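Local atomic coordinates of type II secretion system protein H (Vibrio cholerae, PDB entry 4DQ9), a protein that forms part of the pseudopilus tip complex of the type II secretion system, critical for recognising and binding secretion substrates such as toxins and proteases. Residues Q29-R34 against F44-A49; E5-A10 against E139-T144; R16-N21 against G149-L154. All coordinates share one frame; numbering follows the deposited sequence. Where two conformers were deposited one is given.

Interaction 1 (Q29-R34 against F44-A49); sequences QDFGVR and FLQLTA
F31 turns its ring in beside its own backbone N (chi1 -63°), while Q46 sends CG anti to the backbone N (chi1 -174°) and stays extended beyond it. These settings make the two side chains run in the same direction, flank to flank, with the phenyl and amide planes only 9° apart. CE2 of F31 meets CG of Q46 at 3.6 Å, and CZ lies near NE2. In this antiparallel hairpin, F31 with Q46 and V33 with F44 are non-hydrogen-bonded pairs on one face. V33 puts CG2 3.8 Å from CD1 of F44. G32 and L45 form the hydrogen-bonded pair between them: L45 N reaches G32 O at 2.9 Å, almost straight and in the carbonyl plane, whereas the return bond from G32 N to L45 O is more bent and arrives above the plane. A third, nearly linear bond runs 3.0 Å from L47 N to D30 O. Where the strands splay toward Q29, a water bridges them, accepting from D30 N and lying 2.9 Å from L47 O. On the L45 face, CD1 of L45 rests 3.9 Å from NH1 of R34, which makes a salt bridge to E110 OE1 and a hydrogen bond to P111 O; the R34 side chain lies about 4 Å from a bound sodium ion. L20 of helix 2-27 touches F31 and V33, and the F31 ring meets W56 edge-to-face. D30, bonded through OD1 to S119 N, brings OD2 close to D30 OD2 of the second subunit. The three cross-strand bonds thus satisfy D30 O, G32, L45 and L47 N, F31 and V33 turn their backbones to strand 115-117, and the proximity of the two D30 carboxylates would probably raise the pKa of one of them.

Interaction 2 (E5-A10 against E139-T144); sequences EAKISA and EQWRVT
The indole of W141 carries the tight part of this contact, and it is covered on one face by K7. CA of K7 stands 3.8 Å from the centroid of the five-membered ring of W141, only 2° off its normal, a CH-pi contact over the face. From there the lysine runs out fully extended, CG anti to the backbone N, so that its methylenes run across that face toward the six-membered ring. K7 CD comes within 3.4 Å of W141 CZ2. W141 reaches this position with CG anti to its carbonyl carbon (chi1 -82°). At the base of the indole, A10 CB meets W141 CB at 3.7 Å, and CG2 of V143 sits the same distance from A10 O. K7 marks the solvent side, exposed although its methylenes pack on the indole. A6 is buried but looser, its CB 4.3 Å from W141 CD1, and no hydrogen bond crosses between the segments. R142 turns the other way, its guanidinium gripping Q140 O in plane and also reaching A155 O. Segment 5-10 of helix 2-27 runs nearly parallel, 14°, to strand segment 141-144, with A6 and S9 also on L71 of strand 71-77, A10 on L153 of strand 151-154, and W141 continuing onto A155 and P156.

Interaction 3 (R16-N21 against G149-L154); sequences RLLLLN and GTLRLL
L151 is the side chain at the middle of this contact, directed from the strand into the helix. Its CD2 lies 3.8 Å from CD2 of L18, the two leucines overlapping in opposed senses. At about a right angle to this, CD2 of L17 reaches CG of L151 at 4.0 Å, the side chains meeting at a slant. The end of the N21 side chain, one turn on from L17, lies near the CD2 methyl of L151. The torsions set this up: L17 and N21 both hold CG anti to the backbone N, whereas L18 turns CG beside its N (chi1 -82°) and thereby brings its methyls round to the strand. L151 also holds CG beside its N, with chi2 near 7°, far from staggered. Helical bonds such as N21 N to L17 O, 2.9 Å, fix the spacing of L17 and N21. On the strand side, G149 has a positive phi that would jam a side chain against the preceding carbonyl. Farther out, R152 pairs with T144 in the neighbouring strand, and L17 and N21 lean on V117. With no hydrogen bond between the segments and just 172 Å² buried, the helix and this edge strand of the sheet are joined here by dispersion and hydrophobic packing.

In the fold
The long helix 2-27, as in other pseudopilins, is the element to which all three contacts relate. Interactions 2 and 3 sit on it with centres 13 Å apart and meet the same sheet; R142 O to L154 N, 2.8 Å, and T144 O to R152 N, 2.9 Å, stitch their strands together. Interaction 1 belongs to the other sheet, its centre 15 Å from that of interaction 3, which it touches through L20, whose CD1 is 3.6 Å from G32 O, and through R16, whose CB is 3.7 Å from F44 CE1. Interactions 1 and 2 do not touch, their nearest atoms about 8 Å apart. In interaction 1, R34 pairs with E110 and D36, one ligand of each sodium site; the L17 side chain is about 13 Å from a bound ion.

Interaction 1 (Q29-R34 against F44-A49)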
ATOM      1  N   GLN A  29      -7.049   0.719  12.469  1.00 23.38           N
ATOM      2  CA  GLN A  29      -6.972   0.266  11.084  1.00 23.67           C
ATOM      3  C   GLN A  29      -6.277   1.367  10.268  1.00 21.63           C
ATOM      4  O   GLN A  29      -6.186   2.511  10.723  1.00 21.39           O
ATOM      5  CB  GLN A  29      -8.324  -0.099  10.485  1.00 27.56           C
ATOM      6  CG  GLN A  29      -9.116  -1.257  11.232  1.00 31.34           C
ATOM      7  CD  GLN A  29      -8.408  -2.678  11.467  1.00 43.21           C
ATOM      8  OE1 GLN A  29      -7.836  -3.323  10.550  1.00 42.91           O
ATOM      9  NE2 GLN A  29      -8.530  -3.176  12.708  1.00 45.32           N
ATOM     10  N   ASP A  30      -5.724   1.002   9.105  1.00 21.73           N
ATOM     11  CA  ASP A  30      -4.989   1.973   8.262  1.00 22.85           C
ATOM     12  C   ASP A  30      -5.904   2.366   7.091  1.00 20.53           C
ATOM     13  O   ASP A  30      -6.676   1.544   6.513  1.00 20.55           O
ATOM     14  CB  ASP A  30      -3.740   1.403   7.651  1.00 22.54           C
ATOM     15  CG  ASP A  30      -2.608   1.141   8.622  1.00 27.35           C
ATOM     16  OD1 ASP A  30      -2.567   1.610   9.762  1.00 24.85           O
ATOM     17  OD2 ASP A  30      -1.691   0.406   8.183  1.00 36.68           O
ATOM     18  N   PHE A  31      -5.843   3.644   6.747  1.00 17.76           N
ATOM     19  CA  PHE A  31      -6.557   4.255   5.631  1.00 17.05           C
ATOM     20  C   PHE A  31      -5.600   4.964   4.704  1.00 17.32           C
ATOM     21  O   PHE A  31      -4.412   4.940   4.941  1.00 16.46           O
ATOM     22  CB  PHE A  31      -7.627   5.213   6.207  1.00 17.43           C
ATOM     23  CG  PHE A  31      -8.668   4.501   7.028  1.00 16.28           C
ATOM     24  CD1 PHE A  31      -8.485   4.263   8.409  1.00 19.08           C
ATOM     25  CD2 PHE A  31      -9.845   4.013   6.453  1.00 16.92           C
ATOM     26  CE1 PHE A  31      -9.417   3.610   9.158  1.00 22.62           C
ATOM     27  CE2 PHE A  31     -10.762   3.319   7.206  1.00 21.22           C
ATOM     28  CZ  PHE A  31     -10.595   3.129   8.539  1.00 19.31           C
ATOM     29  N   GLY A  32      -6.105   5.508   3.627  1.00 16.50           N
ATOM     30  CA  GLY A  32      -5.237   6.129   2.695  1.00 16.49           C
ATOM     31  C   GLY A  32      -6.047   7.020   1.756  1.00 16.66           C
ATOM     32  O   GLY A  32      -7.258   6.865   1.657  1.00 16.07           O
ATOM     33  N   VAL A  33      -5.361   7.905   1.000  1.00 16.10           N
ATOM     34  CA  VAL A  33      -6.024   8.719   0.018  1.00 16.06           C
ATOM     35  C   VAL A  33      -5.269   8.523  -1.313  1.00 14.98           C
ATOM     36  O   VAL A  33      -4.039   8.552  -1.361  1.00 16.41           O
ATOM     37  CB  VAL A  33      -6.021  10.206   0.339  1.00 15.44           C
ATOM     38  CG1 VAL A  33      -6.605  10.934  -0.846  1.00 17.48           C
ATOM     39  CG2 VAL A  33      -6.677  10.475   1.631  1.00 18.30           C
ATOM     40  N   ARG A  34      -6.002   8.123  -2.371  1.00 14.81           N
ATOM     41  CA  ARG A  34      -5.459   8.080  -3.735  1.00 17.11           C
ATOM     42  C   ARG A  34      -5.833   9.380  -4.472  1.00 17.04           C
ATOM     43  O   ARG A  34      -7.025   9.768  -4.419  1.00 16.87           O
ATOM     44  CB  ARG A  34      -5.905   6.869  -4.491  1.00 18.09           C
ATOM     45  CG  ARG A  34      -5.050   6.815  -5.770  1.00 24.21           C
ATOM     46  CD  ARG A  34      -5.260   5.640  -6.520  1.00 30.02           C
ATOM     47  NE  ARG A  34      -6.598   5.769  -7.083  1.00 31.84           N
ATOM     48  CZ  ARG A  34      -7.633   5.000  -6.799  1.00 33.45           C
ATOM     49  NH1 ARG A  34      -7.553   4.015  -5.931  1.00 25.40           N
ATOM     50  NH2 ARG A  34      -8.789   5.289  -7.392  1.00 37.11           N
ATOM     51  N   PHE A  44     -10.945   7.596  -0.992  1.00 14.27           N
ATOM     52  CA  PHE A  44     -10.622   7.394   0.414  1.00 13.93           C
ATOM     53  C   PHE A  44     -10.714   5.904   0.674  1.00 14.32           C
ATOM     54  O   PHE A  44     -11.765   5.330   0.500  1.00 15.45           O
ATOM     55  CB  PHE A  44     -11.582   8.224   1.263  1.00 16.53           C
ATOM     56  CG  PHE A  44     -11.450   9.722   0.934  1.00 16.42           C
ATOM     57  CD1 PHE A  44     -10.511  10.488   1.572  1.00 20.00           C
ATOM     58  CD2 PHE A  44     -12.334  10.290   0.015  1.00 16.04           C
ATOM     59  CE1 PHE A  44     -10.361  11.854   1.255  1.00 20.29           C
ATOM     60  CE2 PHE A  44     -12.151  11.673  -0.296  1.00 19.24           C
ATOM     61  CZ  PHE A  44     -11.167  12.369   0.327  1.00 16.42           C
ATOM     62  N   LEU A  45      -9.573   5.297   0.966  1.00 15.87           N
ATOM     63  CA  LEU A  45      -9.359   3.834   0.988  1.00 16.60           C
ATOM     64  C   LEU A  45      -9.057   3.311   2.401  1.00 16.28           C
ATOM     65  O   LEU A  45      -8.551   4.027   3.269  1.00 16.87           O
ATOM     66  CB  LEU A  45      -8.160   3.497   0.120  1.00 14.76           C
ATOM     67  CG  LEU A  45      -8.296   3.992  -1.307  1.00 15.70           C
ATOM     68  CD1 LEU A  45      -6.959   3.882  -2.052  1.00 20.17           C
ATOM     69  CD2 LEU A  45      -9.377   3.231  -2.068  1.00 18.37           C
ATOM     70  N   GLN A  46      -9.374   2.025   2.624  1.00 17.11           N
ATOM     71  CA  GLN A  46      -9.043   1.267   3.779  1.00 17.19           C
ATOM     72  C   GLN A  46      -8.213   0.054   3.385  1.00 18.05           C
ATOM     73  O   GLN A  46      -8.441  -0.549   2.375  1.00 18.78           O
ATOM     74  CB  GLN A  46     -10.273   0.815   4.503  1.00 18.44           C
ATOM     75  CG  GLN A  46     -10.013   0.107   5.866  1.00 23.50           C
ATOM     76  CD  GLN A  46     -11.259  -0.446   6.556  1.00 32.13           C
ATOM     77  OE1 GLN A  46     -12.239  -0.815   5.895  1.00 35.19           O
ATOM     78  NE2 GLN A  46     -11.192  -0.561   7.931  1.00 38.81           N
ATOM     79  N   LEU A  47      -7.209  -0.243   4.191  1.00 18.46           N
ATOM     80  CA  LEU A  47      -6.390  -1.440   3.938  1.00 17.22           C
ATOM     81  C   LEU A  47      -6.979  -2.658   4.761  1.00 17.56           C
ATOM     82  O   LEU A  47      -7.242  -2.551   6.010  1.00 21.22           O
ATOM     83  CB  LEU A  47      -4.974  -1.149   4.418  1.00 18.77           C
ATOM     84  CG  LEU A  47      -4.029  -2.341   4.263  1.00 18.00           C
ATOM     85  CD1 LEU A  47      -3.975  -2.786   2.851  1.00 17.61           C
ATOM     86  CD2 LEU A  47      -2.623  -1.995   4.796  1.00 20.11           C
ATOM     87  N   THR A  48      -7.256  -3.774   4.119  1.00 20.62           N
ATOM     88  CA  THR A  48      -7.700  -4.975   4.841  1.00 22.17           C
ATOM     89  C   THR A  48      -6.727  -6.074   4.367  1.00 20.79           C
ATOM     90  O   THR A  48      -6.186  -6.004   3.233  1.00 19.73           O
ATOM     91  CB  THR A  48      -9.130  -5.413   4.424  1.00 24.95           C
ATOM     92  OG1 THR A  48      -9.107  -5.584   2.996  1.00 27.68           O
ATOM     93  CG2 THR A  48     -10.131  -4.273   4.847  1.00 30.43           C
ATOM     94  N   ALA A  49      -6.521  -7.057   5.211  1.00 23.80           N
ATOM     95  CA  ALA A  49      -5.587  -8.117   4.895  1.00 24.20           C
ATOM     96  C   ALA A  49      -6.168  -8.973   3.771  1.00 25.19           C
ATOM     97  O   ALA A  49      -5.466  -9.397   2.875  1.00 24.22           O
ATOM     98  CB  ALA A  49      -5.307  -8.995   6.143  1.00 26.38           C
TER
HETATM   99  O   HOH W   1      -5.612  -1.825   8.331  1.00 17.78           O

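Interaction 2 (E5-A10 against E139-T144)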
ATOM      1  N   GLU A   5     -15.456  28.061  -5.163  1.00 20.65           N
ATOM      2  CA  GLU A   5     -15.456  26.618  -5.283  1.00 18.16           C
ATOM      3  C   GLU A   5     -14.193  25.986  -4.808  1.00 18.36           C
ATOM      4  O   GLU A   5     -14.218  24.883  -4.209  1.00 17.52           O
ATOM      5  CB  GLU A   5     -15.833  26.173  -6.715  1.00 18.40           C
ATOM      6  CG  GLU A   5     -17.228  26.504  -7.126  1.00 22.33           C
ATOM      7  CD  GLU A   5     -17.518  26.271  -8.628  1.00 33.71           C
ATOM      8  OE1 GLU A   5     -16.634  25.751  -9.325  1.00 37.19           O
ATOM      9  OE2 GLU A   5     -18.675  26.566  -9.079  1.00 40.99           O
ATOM     10  N   ALA A   6     -13.059  26.608  -5.128  1.00 17.70           N
ATOM     11  CA  ALA A   6     -11.759  26.052  -4.725  1.00 15.82           C
ATOM     12  C   ALA A   6     -11.653  25.987  -3.200  1.00 15.97           C
ATOM     13  O   ALA A   6     -11.178  25.010  -2.613  1.00 15.58           O
ATOM     14  CB  ALA A   6     -10.623  26.925  -5.298  1.00 16.10           C
ATOM     15  N   LYS A   7     -12.063  27.038  -2.511  1.00 17.59           N
ATOM     16  CA  LYS A   7     -12.080  27.071  -1.061  1.00 16.01           C
ATOM     17  C   LYS A   7     -12.921  25.900  -0.473  1.00 17.31           C
ATOM     18  O   LYS A   7     -12.537  25.209   0.408  1.00 17.84           O
ATOM     19  CB  LYS A   7     -12.645  28.365  -0.547  1.00 17.12           C
ATOM     20  CG  LYS A   7     -12.658  28.451   0.971  1.00 18.70           C
ATOM     21  CD  LYS A   7     -12.961  29.862   1.454  1.00 25.03           C
ATOM     22  CE  LYS A   7     -13.152  29.823   2.971  1.00 27.88           C
ATOM     23  NZ  LYS A   7     -13.489  31.174   3.467  1.00 30.51           N
ATOM     24  N   ILE A   8     -14.123  25.777  -0.978  1.00 15.75           N
ATOM     25  CA  ILE A   8     -15.095  24.792  -0.503  1.00 15.69           C
ATOM     26  C   ILE A   8     -14.487  23.417  -0.724  1.00 15.65           C
ATOM     27  O   ILE A   8     -14.661  22.497   0.175  1.00 15.87           O
ATOM     28  CB  ILE A   8     -16.414  24.938  -1.290  1.00 17.50           C
ATOM     29  CG1 ILE A   8     -17.132  26.186  -0.830  1.00 21.77           C
ATOM     30  CG2 ILE A   8     -17.281  23.674  -1.121  1.00 16.71           C
ATOM     31  CD1 ILE A   8     -18.421  26.467  -1.612  1.00 28.16           C
ATOM     32  N   SER A   9     -13.846  23.224  -1.891  1.00 14.96           N
ATOM     33  CA  SER A   9     -13.223  21.906  -2.209  1.00 15.00           C
ATOM     34  C   SER A   9     -12.034  21.643  -1.303  1.00 13.27           C
ATOM     35  O   SER A   9     -11.881  20.453  -0.842  1.00 15.04           O
ATOM     36  CB  SER A   9     -12.783  21.805  -3.643  1.00 14.77           C
ATOM     37  OG  SER A   9     -13.869  21.772  -4.483  1.00 21.35           O
ATOM     38  N   ALA A  10     -11.331  22.663  -0.881  1.00 14.32           N
ATOM     39  CA  ALA A  10     -10.167  22.445  -0.002  1.00 15.67           C
ATOM     40  C   ALA A  10     -10.683  22.137   1.409  1.00 16.08           C
ATOM     41  O   ALA A  10     -10.203  21.205   2.100  1.00 16.58           O
ATOM     42  CB  ALA A  10      -9.226  23.691  -0.015  1.00 14.70           C
ATOM     43  N   GLU A 139       0.851  28.438  -4.033  1.00 24.83           N
ATOM     44  CA  GLU A 139       0.226  29.458  -3.223  1.00 25.48           C
ATOM     45  C   GLU A 139      -1.268  29.477  -3.435  1.00 23.66           C
ATOM     46  O   GLU A 139      -1.881  30.529  -3.616  1.00 24.74           O
ATOM     47  CB  GLU A 139       0.821  30.803  -3.637  1.00 29.09           C
ATOM     48  CG  GLU A 139       2.243  31.061  -3.165  1.00 32.83           C
ATOM     49  CD  GLU A 139       2.398  32.567  -2.958  1.00 41.61           C
ATOM     50  OE1 GLU A 139       2.311  33.363  -3.954  1.00 44.68           O
ATOM     51  OE2 GLU A 139       2.524  32.956  -1.779  1.00 49.73           O
ATOM     52  N   GLN A 140      -1.901  28.298  -3.445  1.00 21.28           N
ATOM     53  CA  GLN A 140      -3.379  28.164  -3.669  1.00 18.87           C
ATOM     54  C   GLN A 140      -4.026  27.634  -2.403  1.00 20.71           C
ATOM     55  O   GLN A 140      -3.321  27.349  -1.420  1.00 19.87           O
ATOM     56  CB  GLN A 140      -3.628  27.197  -4.866  1.00 16.96           C
ATOM     57  CG  GLN A 140      -3.163  27.711  -6.211  1.00 19.84           C
ATOM     58  CD  GLN A 140      -3.959  28.879  -6.778  1.00 20.98           C
ATOM     59  OE1 GLN A 140      -4.946  29.304  -6.223  1.00 21.57           O
ATOM     60  NE2 GLN A 140      -3.581  29.336  -7.962  1.00 21.41           N
ATOM     61  N   TRP A 141      -5.354  27.491  -2.383  1.00 19.11           N
ATOM     62  CA  TRP A 141      -5.986  26.790  -1.250  1.00 18.21           C
ATOM     63  C   TRP A 141      -5.311  25.419  -1.272  1.00 17.00           C
ATOM     64  O   TRP A 141      -5.201  24.763  -2.305  1.00 17.89           O
ATOM     65  CB  TRP A 141      -7.496  26.664  -1.493  1.00 19.32           C
ATOM     66  CG  TRP A 141      -8.207  27.906  -1.118  1.00 18.94           C
ATOM     67  CD1 TRP A 141      -8.727  28.875  -1.932  1.00 20.50           C
ATOM     68  CD2 TRP A 141      -8.523  28.292   0.214  1.00 19.17           C
ATOM     69  NE1 TRP A 141      -9.305  29.858  -1.168  1.00 22.63           N
ATOM     70  CE2 TRP A 141      -9.162  29.529   0.161  1.00 20.98           C
ATOM     71  CE3 TRP A 141      -8.253  27.707   1.475  1.00 21.04           C
ATOM     72  CZ2 TRP A 141      -9.553  30.184   1.316  1.00 26.49           C
ATOM     73  CZ3 TRP A 141      -8.597  28.347   2.590  1.00 23.32           C
ATOM     74  CH2 TRP A 141      -9.251  29.589   2.526  1.00 24.18           C
ATOM     75  N   ARG A 142      -4.929  24.986  -0.093  1.00 16.95           N
ATOM     76  CA  ARG A 142      -4.129  23.760   0.034  1.00 17.19           C
ATOM     77  C   ARG A 142      -4.327  23.136   1.395  1.00 17.07           C
ATOM     78  O   ARG A 142      -4.695  23.782   2.367  1.00 18.69           O
ATOM     79  CB  ARG A 142      -2.662  24.012  -0.248  1.00 17.32           C
ATOM     80  CG  ARG A 142      -1.993  24.897   0.608  1.00 19.91           C
ATOM     81  CD  ARG A 142      -0.662  25.420  -0.038  1.00 26.85           C
ATOM     82  NE  ARG A 142       0.012  26.322   0.910  1.00 29.98           N
ATOM     83  CZ  ARG A 142      -0.280  27.616   1.085  1.00 33.97           C
ATOM     84  NH1 ARG A 142      -1.196  28.219   0.365  1.00 27.00           N
ATOM     85  NH2 ARG A 142       0.406  28.356   1.974  1.00 34.77           N
ATOM     86  N   VAL A 143      -4.153  21.824   1.397  1.00 16.17           N
ATOM     87  CA  VAL A 143      -4.109  21.083   2.619  1.00 17.46           C
ATOM     88  C   VAL A 143      -2.740  20.416   2.674  1.00 17.10           C
ATOM     89  O   VAL A 143      -2.307  19.831   1.659  1.00 18.40           O
ATOM     90  CB  VAL A 143      -5.196  20.015   2.646  1.00 17.14           C
ATOM     91  CG1 VAL A 143      -5.003  19.171   3.879  1.00 21.57           C
ATOM     92  CG2 VAL A 143      -6.601  20.675   2.717  1.00 21.03           C
ATOM     93  N   THR A 144      -2.062  20.491   3.819  1.00 19.46           N
ATOM     94  CA  THR A 144      -0.734  19.943   3.969  1.00 21.11           C
ATOM     95  C   THR A 144      -0.699  19.050   5.197  1.00 21.19           C
ATOM     96  O   THR A 144      -1.262  19.414   6.249  1.00 24.37           O
ATOM     97  CB  THR A 144       0.331  21.005   4.168  1.00 24.04           C
ATOM     98  OG1 THR A 144       0.050  21.707   5.400  1.00 31.45           O
ATOM     99  CG2 THR A 144       0.326  21.971   3.071  1.00 27.29           C
TER

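Interaction 3 (R16-N21 against G149-L154)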
ATOM      1  N   ARG A  16     -12.264  15.607   5.277  1.00 15.37           N
ATOM      2  CA  ARG A  16     -12.232  14.177   5.031  1.00 14.69           C
ATOM      3  C   ARG A  16     -10.914  13.585   5.506  1.00 14.26           C
ATOM      4  O   ARG A  16     -10.911  12.480   6.079  1.00 17.95           O
ATOM      5  CB  ARG A  16     -12.445  13.877   3.538  1.00 16.66           C
ATOM      6  CG  ARG A  16     -13.893  14.229   3.158  1.00 21.47           C
ATOM      7  CD  ARG A  16     -14.000  14.593   1.651  1.00 22.64           C
ATOM      8  NE  ARG A  16     -15.412  14.885   1.289  1.00 18.25           N
ATOM      9  CZ  ARG A  16     -16.280  13.915   1.143  1.00 14.60           C
ATOM     10  NH1 ARG A  16     -15.876  12.684   1.282  1.00 18.29           N
ATOM     11  NH2 ARG A  16     -17.556  14.140   0.788  1.00 18.44           N
ATOM     12  N   LEU A  17      -9.809  14.304   5.321  1.00 14.43           N
ATOM     13  CA  LEU A  17      -8.542  13.809   5.764  1.00 14.02           C
ATOM     14  C   LEU A  17      -8.571  13.717   7.344  1.00 14.38           C
ATOM     15  O   LEU A  17      -8.077  12.725   7.923  1.00 16.01           O
ATOM     16  CB  LEU A  17      -7.486  14.716   5.301  1.00 13.86           C
ATOM     17  CG  LEU A  17      -6.082  14.354   5.738  1.00 19.62           C
ATOM     18  CD1 LEU A  17      -5.655  12.998   5.168  1.00 19.72           C
ATOM     19  CD2 LEU A  17      -5.104  15.513   5.341  1.00 25.54           C
ATOM     20  N   LEU A  18      -9.077  14.747   7.996  1.00 17.12           N
ATOM     21  CA  LEU A  18      -9.107  14.780   9.459  1.00 18.75           C
ATOM     22  C   LEU A  18      -9.895  13.585   9.906  1.00 16.97           C
ATOM     23  O   LEU A  18      -9.522  12.867  10.865  1.00 17.16           O
ATOM     24  CB  LEU A  18      -9.701  16.085   9.948  1.00 21.32           C
ATOM     25  CG  LEU A  18      -8.878  17.345  10.048  1.00 28.33           C
ATOM     26  CD1 LEU A  18      -9.658  18.402  10.977  1.00 26.31           C
ATOM     27  CD2 LEU A  18      -7.584  17.213  10.604  1.00 32.93           C
ATOM     28  N   LEU A  19     -11.035  13.327   9.250  1.00 17.40           N
ATOM     29  CA  LEU A  19     -11.919  12.242   9.630  1.00 16.44           C
ATOM     30  C   LEU A  19     -11.208  10.903   9.531  1.00 16.83           C
ATOM     31  O   LEU A  19     -11.307  10.015  10.440  1.00 17.94           O
ATOM     32  CB  LEU A  19     -13.204  12.248   8.797  1.00 18.12           C
ATOM     33  CG  LEU A  19     -14.293  11.386   9.346  1.00 19.25           C
ATOM     34  CD1 LEU A  19     -15.757  11.870   8.985  1.00 23.84           C
ATOM     35  CD2 LEU A  19     -14.067  10.018   8.720  1.00 23.06           C
ATOM     36  N   LEU A  20     -10.463  10.695   8.445  1.00 16.40           N
ATOM     37  CA  LEU A  20      -9.802   9.404   8.226  1.00 16.96           C
ATOM     38  C   LEU A  20      -8.675   9.263   9.260  1.00 16.25           C
ATOM     39  O   LEU A  20      -8.493   8.131   9.729  1.00 18.33           O
ATOM     40  CB  LEU A  20      -9.045   9.339   6.908  1.00 17.48           C
ATOM     41  CG  LEU A  20      -9.599   8.821   5.605  1.00 21.20           C
ATOM     42  CD1 LEU A  20      -8.417   8.747   4.477  1.00 20.22           C
ATOM     43  CD2 LEU A  20     -10.556   7.640   5.725  1.00 19.83           C
ATOM     44  N   ASN A  21      -7.949  10.322   9.628  1.00 16.34           N
ATOM     45  CA  ASN A  21      -6.878  10.307  10.625  1.00 17.15           C
ATOM     46  C   ASN A  21      -7.467   9.873  11.974  1.00 18.49           C
ATOM     47  O   ASN A  21      -6.990   8.949  12.635  1.00 17.46           O
ATOM     48  CB  ASN A  21      -6.167  11.647  10.710  1.00 16.72           C
ATOM     49  CG  ASN A  21      -5.208  11.728  11.819  1.00 20.43           C
ATOM     50  OD1 ASN A  21      -4.240  10.919  11.931  1.00 28.09           O
ATOM     51  ND2 ASN A  21      -5.375  12.757  12.643  1.00 22.33           N
ATOM     52  N   GLY A 149       1.145  13.653  11.734  0.50 32.95           N
ATOM     53  CA  GLY A 149      -0.310  13.732  11.604  0.50 33.12           C
ATOM     54  C   GLY A 149      -0.840  15.154  11.726  0.50 32.55           C
ATOM     55  O   GLY A 149      -2.056  15.378  11.704  0.50 34.08           O
ATOM     56  N   THR A 150       0.048  16.124  11.915  0.50 31.80           N
ATOM     57  CA  THR A 150      -0.375  17.529  11.965  0.50 30.65           C
ATOM     58  C   THR A 150      -0.674  18.041  10.572  0.50 29.55           C
ATOM     59  O   THR A 150       0.036  17.849   9.636  0.50 30.08           O
ATOM     60  CB  THR A 150       0.659  18.468  12.598  0.50 30.76           C
ATOM     61  OG1 THR A 150       0.740  18.176  14.003  0.50 31.94           O
ATOM     62  CG2 THR A 150       0.196  19.936  12.440  0.50 30.30           C
ATOM     63  N   LEU A 151      -1.760  18.738  10.493  1.00 29.11           N
ATOM     64  CA  LEU A 151      -2.494  18.849   9.248  1.00 28.82           C
ATOM     65  C   LEU A 151      -2.957  20.281   9.236  1.00 27.77           C
ATOM     66  O   LEU A 151      -3.412  20.740  10.309  1.00 28.36           O
ATOM     67  CB  LEU A 151      -3.701  17.916   9.285  1.00 31.75           C
ATOM     68  CG  LEU A 151      -3.520  16.400   8.949  1.00 37.55           C
ATOM     69  CD1 LEU A 151      -2.034  15.909   8.766  1.00 34.10           C
ATOM     70  CD2 LEU A 151      -4.281  15.554   9.920  1.00 35.79           C
ATOM     71  N   ARG A 152      -2.895  20.954   8.098  1.00 24.41           N
ATOM     72  CA  ARG A 152      -3.207  22.406   8.004  0.50 24.72           C
ATOM     73  C   ARG A 152      -4.026  22.655   6.756  1.00 24.55           C
ATOM     74  O   ARG A 152      -3.763  22.044   5.723  1.00 22.95           O
ATOM     75  CB  ARG A 152      -1.934  23.239   7.854  0.50 26.43           C
ATOM     76  CG  ARG A 152      -1.116  23.439   9.067  0.50 31.72           C
ATOM     77  CD  ARG A 152      -1.416  24.793   9.689  0.50 37.51           C
ATOM     78  NE  ARG A 152      -0.534  25.871   9.275  0.50 41.94           N
ATOM     79  CZ  ARG A 152      -0.659  27.111   9.728  0.50 46.11           C
ATOM     80  NH1 ARG A 152      -1.636  27.379  10.586  0.50 47.66           N
ATOM     81  NH2 ARG A 152       0.173  28.074   9.342  0.50 49.99           N
ATOM     82  N   LEU A 153      -4.963  23.578   6.828  1.00 21.88           N
ATOM     83  CA  LEU A 153      -5.673  24.098   5.689  1.00 21.96           C
ATOM     84  C   LEU A 153      -5.111  25.524   5.490  1.00 22.50           C
ATOM     85  O   LEU A 153      -5.116  26.311   6.448  1.00 25.01           O
ATOM     86  CB  LEU A 153      -7.126  24.213   6.015  1.00 22.09           C
ATOM     87  CG  LEU A 153      -7.972  24.910   4.950  1.00 22.44           C
ATOM     88  CD1 LEU A 153      -8.069  24.194   3.623  1.00 22.05           C
ATOM     89  CD2 LEU A 153      -9.291  24.978   5.612  1.00 25.99           C
ATOM     90  N   LEU A 154      -4.582  25.787   4.316  1.00 23.62           N
ATOM     91  CA  LEU A 154      -3.927  27.108   4.060  1.00 23.83           C
ATOM     92  C   LEU A 154      -4.635  27.795   2.895  1.00 24.00           C
ATOM     93  O   LEU A 154      -4.909  27.225   1.844  1.00 21.18           O
ATOM     94  CB  LEU A 154      -2.450  26.976   3.772  1.00 26.95           C
ATOM     95  CG  LEU A 154      -1.623  26.256   4.831  1.00 30.43           C
ATOM     96  CD1 LEU A 154      -0.486  25.493   4.224  1.00 31.58           C
ATOM     97  CD2 LEU A 154      -1.063  27.181   5.820  1.00 35.72           C
TER